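Short chain dehydrogenase (Rhodopseudomonas palustris, PDB 3H7A) is a short-chain dehydrogenase family protein that probably binds NAD(P), as its relatives do, but whose reaction and substrate are not established. Local coordinates at residues L63-E68 / C115-V120; V86-V91 / K136-G141. All blocks are in the same frame, centred on the assembly; numbering follows the deposited sequence.

Contact 1 (L63-E68 / C115-V120)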
loop_
_atom_site.group_PDB
_atom_site.type_symbol
_atom_site.label_atom_id
_atom_site.label_comp_id
_atom_site.label_asym_id
_atom_site.label_seq_id
_atom_site.Cartn_x
_atom_site.Cartn_y
_atom_site.Cartn_z
ATOM N N LEU B 63 34.784 7.306 4.554
ATOM C CA LEU B 63 33.730 7.019 5.520
ATOM C C LEU B 63 33.159 5.643 5.274
ATOM O O LEU B 63 32.680 5.339 4.181
ATOM C CB LEU B 63 32.610 8.075 5.450
ATOM C CG LEU B 63 31.291 7.774 6.177
ATOM C CD1 LEU B 63 31.467 7.859 7.683
ATOM C CD2 LEU B 63 30.126 8.674 5.692
ATOM N N ASP B 64 33.221 4.815 6.306
ATOM C CA ASP B 64 32.530 3.545 6.298
ATOM C C ASP B 64 31.261 3.695 7.133
ATOM O O ASP B 64 31.300 3.685 8.366
ATOM C CB ASP B 64 33.431 2.436 6.836
ATOM C CG ASP B 64 32.763 1.076 6.810
ATOM O OD1 ASP B 64 31.836 0.856 5.999
ATOM O OD2 ASP B 64 33.180 0.219 7.607
ATOM N N ALA B 65 30.133 3.802 6.436
ATOM C CA ALA B 65 28.855 4.144 7.049
ATOM C C ALA B 65 28.310 3.087 8.004
ATOM O O ALA B 65 27.479 3.407 8.848
ATOM C CB ALA B 65 27.834 4.499 5.979
ATOM N N ARG B 66 28.807 1.850 7.908
ATOM C CA ARG B 66 28.504 0.817 8.903
ATOM C C ARG B 66 29.034 1.183 10.283
ATOM O O ARG B 66 28.500 0.738 11.293
ATOM C CB ARG B 66 29.101 -0.526 8.504
ATOM C CG ARG B 66 28.561 -1.099 7.228
ATOM C CD ARG B 66 29.307 -2.359 6.864
ATOM N NE ARG B 66 30.700 -2.075 6.544
ATOM C CZ ARG B 66 31.471 -2.856 5.798
ATOM N NH1 ARG B 66 30.989 -3.981 5.276
ATOM N NH2 ARG B 66 32.726 -2.500 5.564
ATOM N N ASN B 67 30.096 1.984 10.315
ATOM C CA ASN B 67 30.763 2.361 11.554
ATOM C C ASN B 67 30.103 3.612 12.152
ATOM O O ASN B 67 30.273 4.724 11.647
ATOM C CB ASN B 67 32.263 2.556 11.274
ATOM C CG ASN B 67 33.119 2.614 12.540
ATOM O OD1 ASN B 67 32.740 3.187 13.566
ATOM N ND2 ASN B 67 34.308 2.031 12.452
ATOM N N GLU B 68 29.353 3.415 13.235
ATOM C CA GLU B 68 28.561 4.485 13.851
ATOM C C GLU B 68 29.394 5.639 14.400
ATOM O O GLU B 68 28.913 6.764 14.484
ATOM C CB GLU B 68 27.641 3.930 14.943
ATOM C CG GLU B 68 28.340 3.199 16.092
ATOM C CD GLU B 68 28.574 1.716 15.822
ATOM O OE1 GLU B 68 28.431 1.269 14.663
ATOM O OE2 GLU B 68 28.909 1.001 16.785
ATOM N N CYS B 115 20.685 -0.091 6.307
ATOM C CA CYS B 115 19.635 0.192 7.259
ATOM C C CYS B 115 20.159 0.822 8.558
ATOM O O CYS B 115 19.730 1.913 8.942
ATOM C CB CYS B 115 18.853 -1.078 7.574
ATOM S SG CYS B 115 17.523 -0.712 8.754
ATOM N N TRP B 116 21.084 0.116 9.209
ATOM C CA TRP B 116 21.759 0.560 10.425
ATOM C C TRP B 116 22.448 1.885 10.171
ATOM O O TRP B 116 22.257 2.840 10.905
ATOM C CB TRP B 116 22.774 -0.503 10.865
ATOM C CG TRP B 116 23.824 -0.028 11.847
ATOM C CD1 TRP B 116 25.152 0.187 11.595
ATOM C CD2 TRP B 116 23.623 0.282 13.234
ATOM N NE1 TRP B 116 25.787 0.618 12.739
ATOM C CE2 TRP B 116 24.872 0.683 13.757
ATOM C CE3 TRP B 116 22.510 0.261 14.082
ATOM C CZ2 TRP B 116 25.035 1.061 15.087
ATOM C CZ3 TRP B 116 22.673 0.629 15.404
ATOM C CH2 TRP B 116 23.930 1.028 15.895
ATOM N N ALA B 117 23.193 1.956 9.081
ATOM C CA ALA B 117 23.908 3.177 8.735
ATOM C C ALA B 117 22.963 4.353 8.546
ATOM O O ALA B 117 23.299 5.493 8.891
ATOM C CB ALA B 117 24.710 2.953 7.500
ATOM N N GLY B 118 21.775 4.072 8.012
ATOM C CA GLY B 118 20.753 5.073 7.801
ATOM C C GLY B 118 20.139 5.544 9.084
ATOM O O GLY B 118 19.867 6.726 9.237
ATOM N N PHE B 119 19.901 4.611 10.001
ATOM C CA PHE B 119 19.393 4.961 11.325
ATOM C C PHE B 119 20.356 5.897 12.050
ATOM O O PHE B 119 19.926 6.881 12.650
ATOM C CB PHE B 119 19.137 3.707 12.166
ATOM C CG PHE B 119 19.013 3.985 13.654
ATOM C CD1 PHE B 119 17.895 4.631 14.161
ATOM C CD2 PHE B 119 20.019 3.594 14.529
ATOM C CE1 PHE B 119 17.775 4.891 15.521
ATOM C CE2 PHE B 119 19.919 3.855 15.892
ATOM C CZ PHE B 119 18.793 4.504 16.387
ATOM N N VAL B 120 21.649 5.594 11.988
ATOM C CA VAL B 120 22.636 6.367 12.736
ATOM C C VAL B 120 22.780 7.739 12.109
ATOM O O VAL B 120 22.726 8.745 12.820
ATOM C CB VAL B 120 23.990 5.636 12.885
ATOM C CG1 VAL B 120 25.014 6.513 13.613
ATOM C CG2 VAL B 120 23.789 4.314 13.652
#
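Trp-116 reaches from helix 104-132 of this Rossmann fold to the loop that leaves strand 57-62, and its one indole N-H serves two acceptors. NE1 lies 3.1 Å from Arg-66 O and 3.3 Å from Glu-68 OE1. Both bonds are weak and bent, as suits a proton shared between them. Both oxygens sit at the indole edge near its plane, yet the Glu-68 carboxylate stands 88° to the ring. CG is anti to the backbone N (chi1 163°), which starts the side chain toward the loop; Val-120 CG2 lies over one face of the ring, offset toward its rim. A leucine in place of Trp-116 would probably leave Arg-66 O and Glu-68 OE1 without this donor and open a gap beside Glu-68.

The loop holds its own shape. Asn-67 N closes a type I turn on Asp-64 O, Asn-67 OD1 caps Asp-69 N at the start of helix 68-81, and Asp-64 N donates to Glu-70 OE1. Arg-66 NE makes a salt bridge with Asp-64 OD1, 3.2 Å away, approaching its syn lone pair. The other carboxylate oxygen of Glu-68, OE2, has a long, weak ion pair with Arg-108 of a second subunit. Deeper in, Ala-65 packs CB to CB on Ala-117 at 3.8 Å. Glu-68 CB rests 3.9 Å from Val-120 CG1.

Contact 2 (V86-V91 / K136-G141)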
loop_
_atom_site.group_PDB
_atom_site.type_symbol
_atom_site.label_atom_id
_atom_site.label_comp_id
_atom_site.label_asym_id
_atom_site.label_seq_id
_atom_site.Cartn_x
_atom_site.Cartn_y
_atom_site.Cartn_z
ATOM N N VAL B 86 21.180 19.790 5.307
ATOM C CA VAL B 86 20.639 18.673 4.538
ATOM C C VAL B 86 21.545 17.463 4.727
ATOM O O VAL B 86 22.751 17.590 4.589
ATOM C CB VAL B 86 20.532 19.017 3.027
ATOM C CG1 VAL B 86 19.904 17.863 2.223
ATOM C CG2 VAL B 86 19.726 20.280 2.807
ATOM N N THR B 87 20.974 16.307 5.082
ATOM C CA THR B 87 21.703 15.031 4.984
ATOM C C THR B 87 21.043 14.174 3.910
ATOM O O THR B 87 19.835 14.004 3.930
ATOM C CB THR B 87 21.697 14.250 6.319
ATOM O OG1 THR B 87 22.469 14.963 7.285
ATOM C CG2 THR B 87 22.300 12.827 6.162
ATOM N N ILE B 88 21.823 13.658 2.967
ATOM C CA ILE B 88 21.289 12.732 1.986
ATOM C C ILE B 88 21.997 11.404 2.171
ATOM O O ILE B 88 23.220 11.306 2.005
ATOM C CB ILE B 88 21.430 13.275 0.562
ATOM C CG1 ILE B 88 20.629 14.561 0.444
ATOM C CG2 ILE B 88 20.898 12.275 -0.449
ATOM C CD1 ILE B 88 21.273 15.582 -0.380
ATOM N N PHE B 89 21.228 10.395 2.582
ATOM C CA PHE B 89 21.750 9.057 2.804
ATOM C C PHE B 89 21.517 8.191 1.570
ATOM O O PHE B 89 20.387 7.823 1.255
ATOM C CB PHE B 89 21.113 8.409 4.031
ATOM C CG PHE B 89 21.663 7.054 4.328
ATOM C CD1 PHE B 89 22.882 6.909 4.992
ATOM C CD2 PHE B 89 20.988 5.902 3.892
ATOM C CE1 PHE B 89 23.412 5.649 5.265
ATOM C CE2 PHE B 89 21.513 4.643 4.135
ATOM C CZ PHE B 89 22.725 4.509 4.835
ATOM N N ASN B 90 22.605 7.859 0.892
ATOM C CA ASN B 90 22.544 7.201 -0.401
ATOM C C ASN B 90 23.473 5.995 -0.424
ATOM O O ASN B 90 24.467 5.969 -1.129
ATOM C CB ASN B 90 22.923 8.208 -1.489
ATOM C CG ASN B 90 22.827 7.631 -2.882
ATOM O OD1 ASN B 90 21.735 7.332 -3.366
ATOM N ND2 ASN B 90 23.978 7.478 -3.542
ATOM N N VAL B 91 23.164 5.004 0.396
ATOM C CA VAL B 91 23.996 3.820 0.476
ATOM C C VAL B 91 23.178 2.621 0.001
ATOM O O VAL B 91 22.349 2.075 0.736
ATOM C CB VAL B 91 24.591 3.630 1.895
ATOM C CG1 VAL B 91 25.388 2.370 1.978
ATOM C CG2 VAL B 91 25.489 4.796 2.261
ATOM N N LYS B 136 16.774 19.117 6.633
ATOM C CA LYS B 136 16.144 18.139 5.743
ATOM C C LYS B 136 16.973 16.859 5.751
ATOM O O LYS B 136 18.195 16.901 5.655
ATOM C CB LYS B 136 15.947 18.698 4.319
ATOM C CG LYS B 136 15.021 19.949 4.243
ATOM C CD LYS B 136 14.277 20.110 2.915
ATOM C CE LYS B 136 13.155 21.175 3.006
ATOM N NZ LYS B 136 12.179 21.135 1.850
ATOM N N ILE B 137 16.300 15.719 5.908
ATOM C CA ILE B 137 16.970 14.419 5.970
ATOM C C ILE B 137 16.340 13.485 4.967
ATOM O O ILE B 137 15.214 13.031 5.160
ATOM C CB ILE B 137 16.852 13.747 7.356
ATOM C CG1 ILE B 137 17.281 14.706 8.469
ATOM C CG2 ILE B 137 17.667 12.454 7.366
ATOM C CD1 ILE B 137 17.032 14.209 9.871
ATOM N N PHE B 138 17.085 13.196 3.908
ATOM C CA PHE B 138 16.577 12.463 2.765
ATOM C C PHE B 138 17.239 11.102 2.704
ATOM O O PHE B 138 18.450 10.989 2.918
ATOM C CB PHE B 138 16.875 13.244 1.477
ATOM C CG PHE B 138 16.178 14.578 1.387
ATOM C CD1 PHE B 138 15.060 14.864 2.163
ATOM C CD2 PHE B 138 16.615 15.537 0.481
ATOM C CE1 PHE B 138 14.412 16.078 2.071
ATOM C CE2 PHE B 138 15.961 16.753 0.369
ATOM C CZ PHE B 138 14.859 17.022 1.166
ATOM N N PHE B 139 16.442 10.074 2.409
ATOM C CA PHE B 139 16.916 8.703 2.315
ATOM C C PHE B 139 16.633 8.162 0.923
ATOM O O PHE B 139 15.515 8.291 0.433
ATOM C CB PHE B 139 16.173 7.837 3.326
ATOM C CG PHE B 139 16.467 8.186 4.760
ATOM C CD1 PHE B 139 17.613 7.691 5.383
ATOM C CD2 PHE B 139 15.588 8.982 5.494
ATOM C CE1 PHE B 139 17.899 7.985 6.727
ATOM C CE2 PHE B 139 15.850 9.281 6.833
ATOM C CZ PHE B 139 17.025 8.773 7.448
ATOM N N THR B 140 17.635 7.559 0.283
ATOM C CA THR B 140 17.433 6.933 -1.025
ATOM C C THR B 140 16.902 5.516 -0.883
ATOM O O THR B 140 17.594 4.646 -0.361
ATOM C CB THR B 140 18.723 6.882 -1.858
ATOM O OG1 THR B 140 19.259 8.204 -2.002
ATOM C CG2 THR B 140 18.436 6.331 -3.235
ATOM N N GLY B 141 15.690 5.294 -1.390
ATOM C CA GLY B 141 15.049 3.975 -1.377
ATOM C C GLY B 141 15.092 3.307 -2.734
ATOM O O GLY B 141 15.638 3.858 -3.681
HETATM O O HOH W 1 20.146 4.772 0.909
#
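Phe-89 and Phe-139 meet on the sheet face that packs under helices 104-132 and 153-173, with Phe-89 CB 3.8 Å from CD1 of the Phe-139 ring. The two side chains cross obliquely. With CG anti to its backbone N (chi1 -178°), Phe-89 carries its ring away from the neighbouring strand, toward Ala-117 and Ser-121 of helix 104-132, while Phe-139 packs on Leu-162 and Ala-166 of helix 153-173. On the opposite face Ile-88 CG1 touches Phe-138 CB at 4.1 Å, and the Phe-138 ring is met edge-to-face by His-179.

Beneath these side chains the backbones are tightly laced. Thr-87 N bonds to Lys-136 O, Phe-138 N to Thr-87 O, Phe-89 N to Phe-138 O and Thr-140 N to Phe-89 O, each at 2.9 Å. This is the central parallel sheet of the Rossmann fold, where strands 84-89 and 135-142 run side by side, their segment axes 12° apart.

The ladder stops at the C-terminal ends of the strands, and polar groups and a water take over. Thr-140 OG1 lies 3.0 Å from Asn-90 OD1, a bond left unsettled because its one proton has another acceptor in reach; it is hydrogen-bonded to Tyr-223 OH. Asn-90 ND2 turns the other way, to Gly-14 O just past strand 9-13. Phe-Asn-Val-Gly, starting at Phe-89, probably corresponds to the Asn-Asn-Ala-Gly motif of relatives, which steadies the central sheet, with Asn-90 at its second asparagine. Where the two strands part, a water accepts from Val-91 N at 3.1 Å and lies 2.9 Å from Thr-140 O, an oxygen that also receives Lys-159 NZ. Val-91 is partly exposed and points away from the neighbouring strand, its side chain packing on Met-113.

Overall arrangement
Contacts 1 and 2, their centres about 12 Å apart, are joined by helix 104-132, which carries 115-120 and connects strand 84-89 to strand 135-142. At Ala-117 and Gly-118 the helix rests on the sheet: Gly-118 N comes within 3.3 Å of Phe-89 CZ, and Gly-118 O within 3.4 Å of Phe-139 CE1. Contact 2 sits near the middle of the chain, contact 1 farther out, where a second subunit joins in. No cofactor can be placed from the contacts alone, but as in relatives the C-terminal strand ends and the 63-68 loop probably border its site. Lys-159 probably matches the lysine of the family's Tyr-x-x-x-Lys motif, whose tyrosine position holds a phenylalanine here.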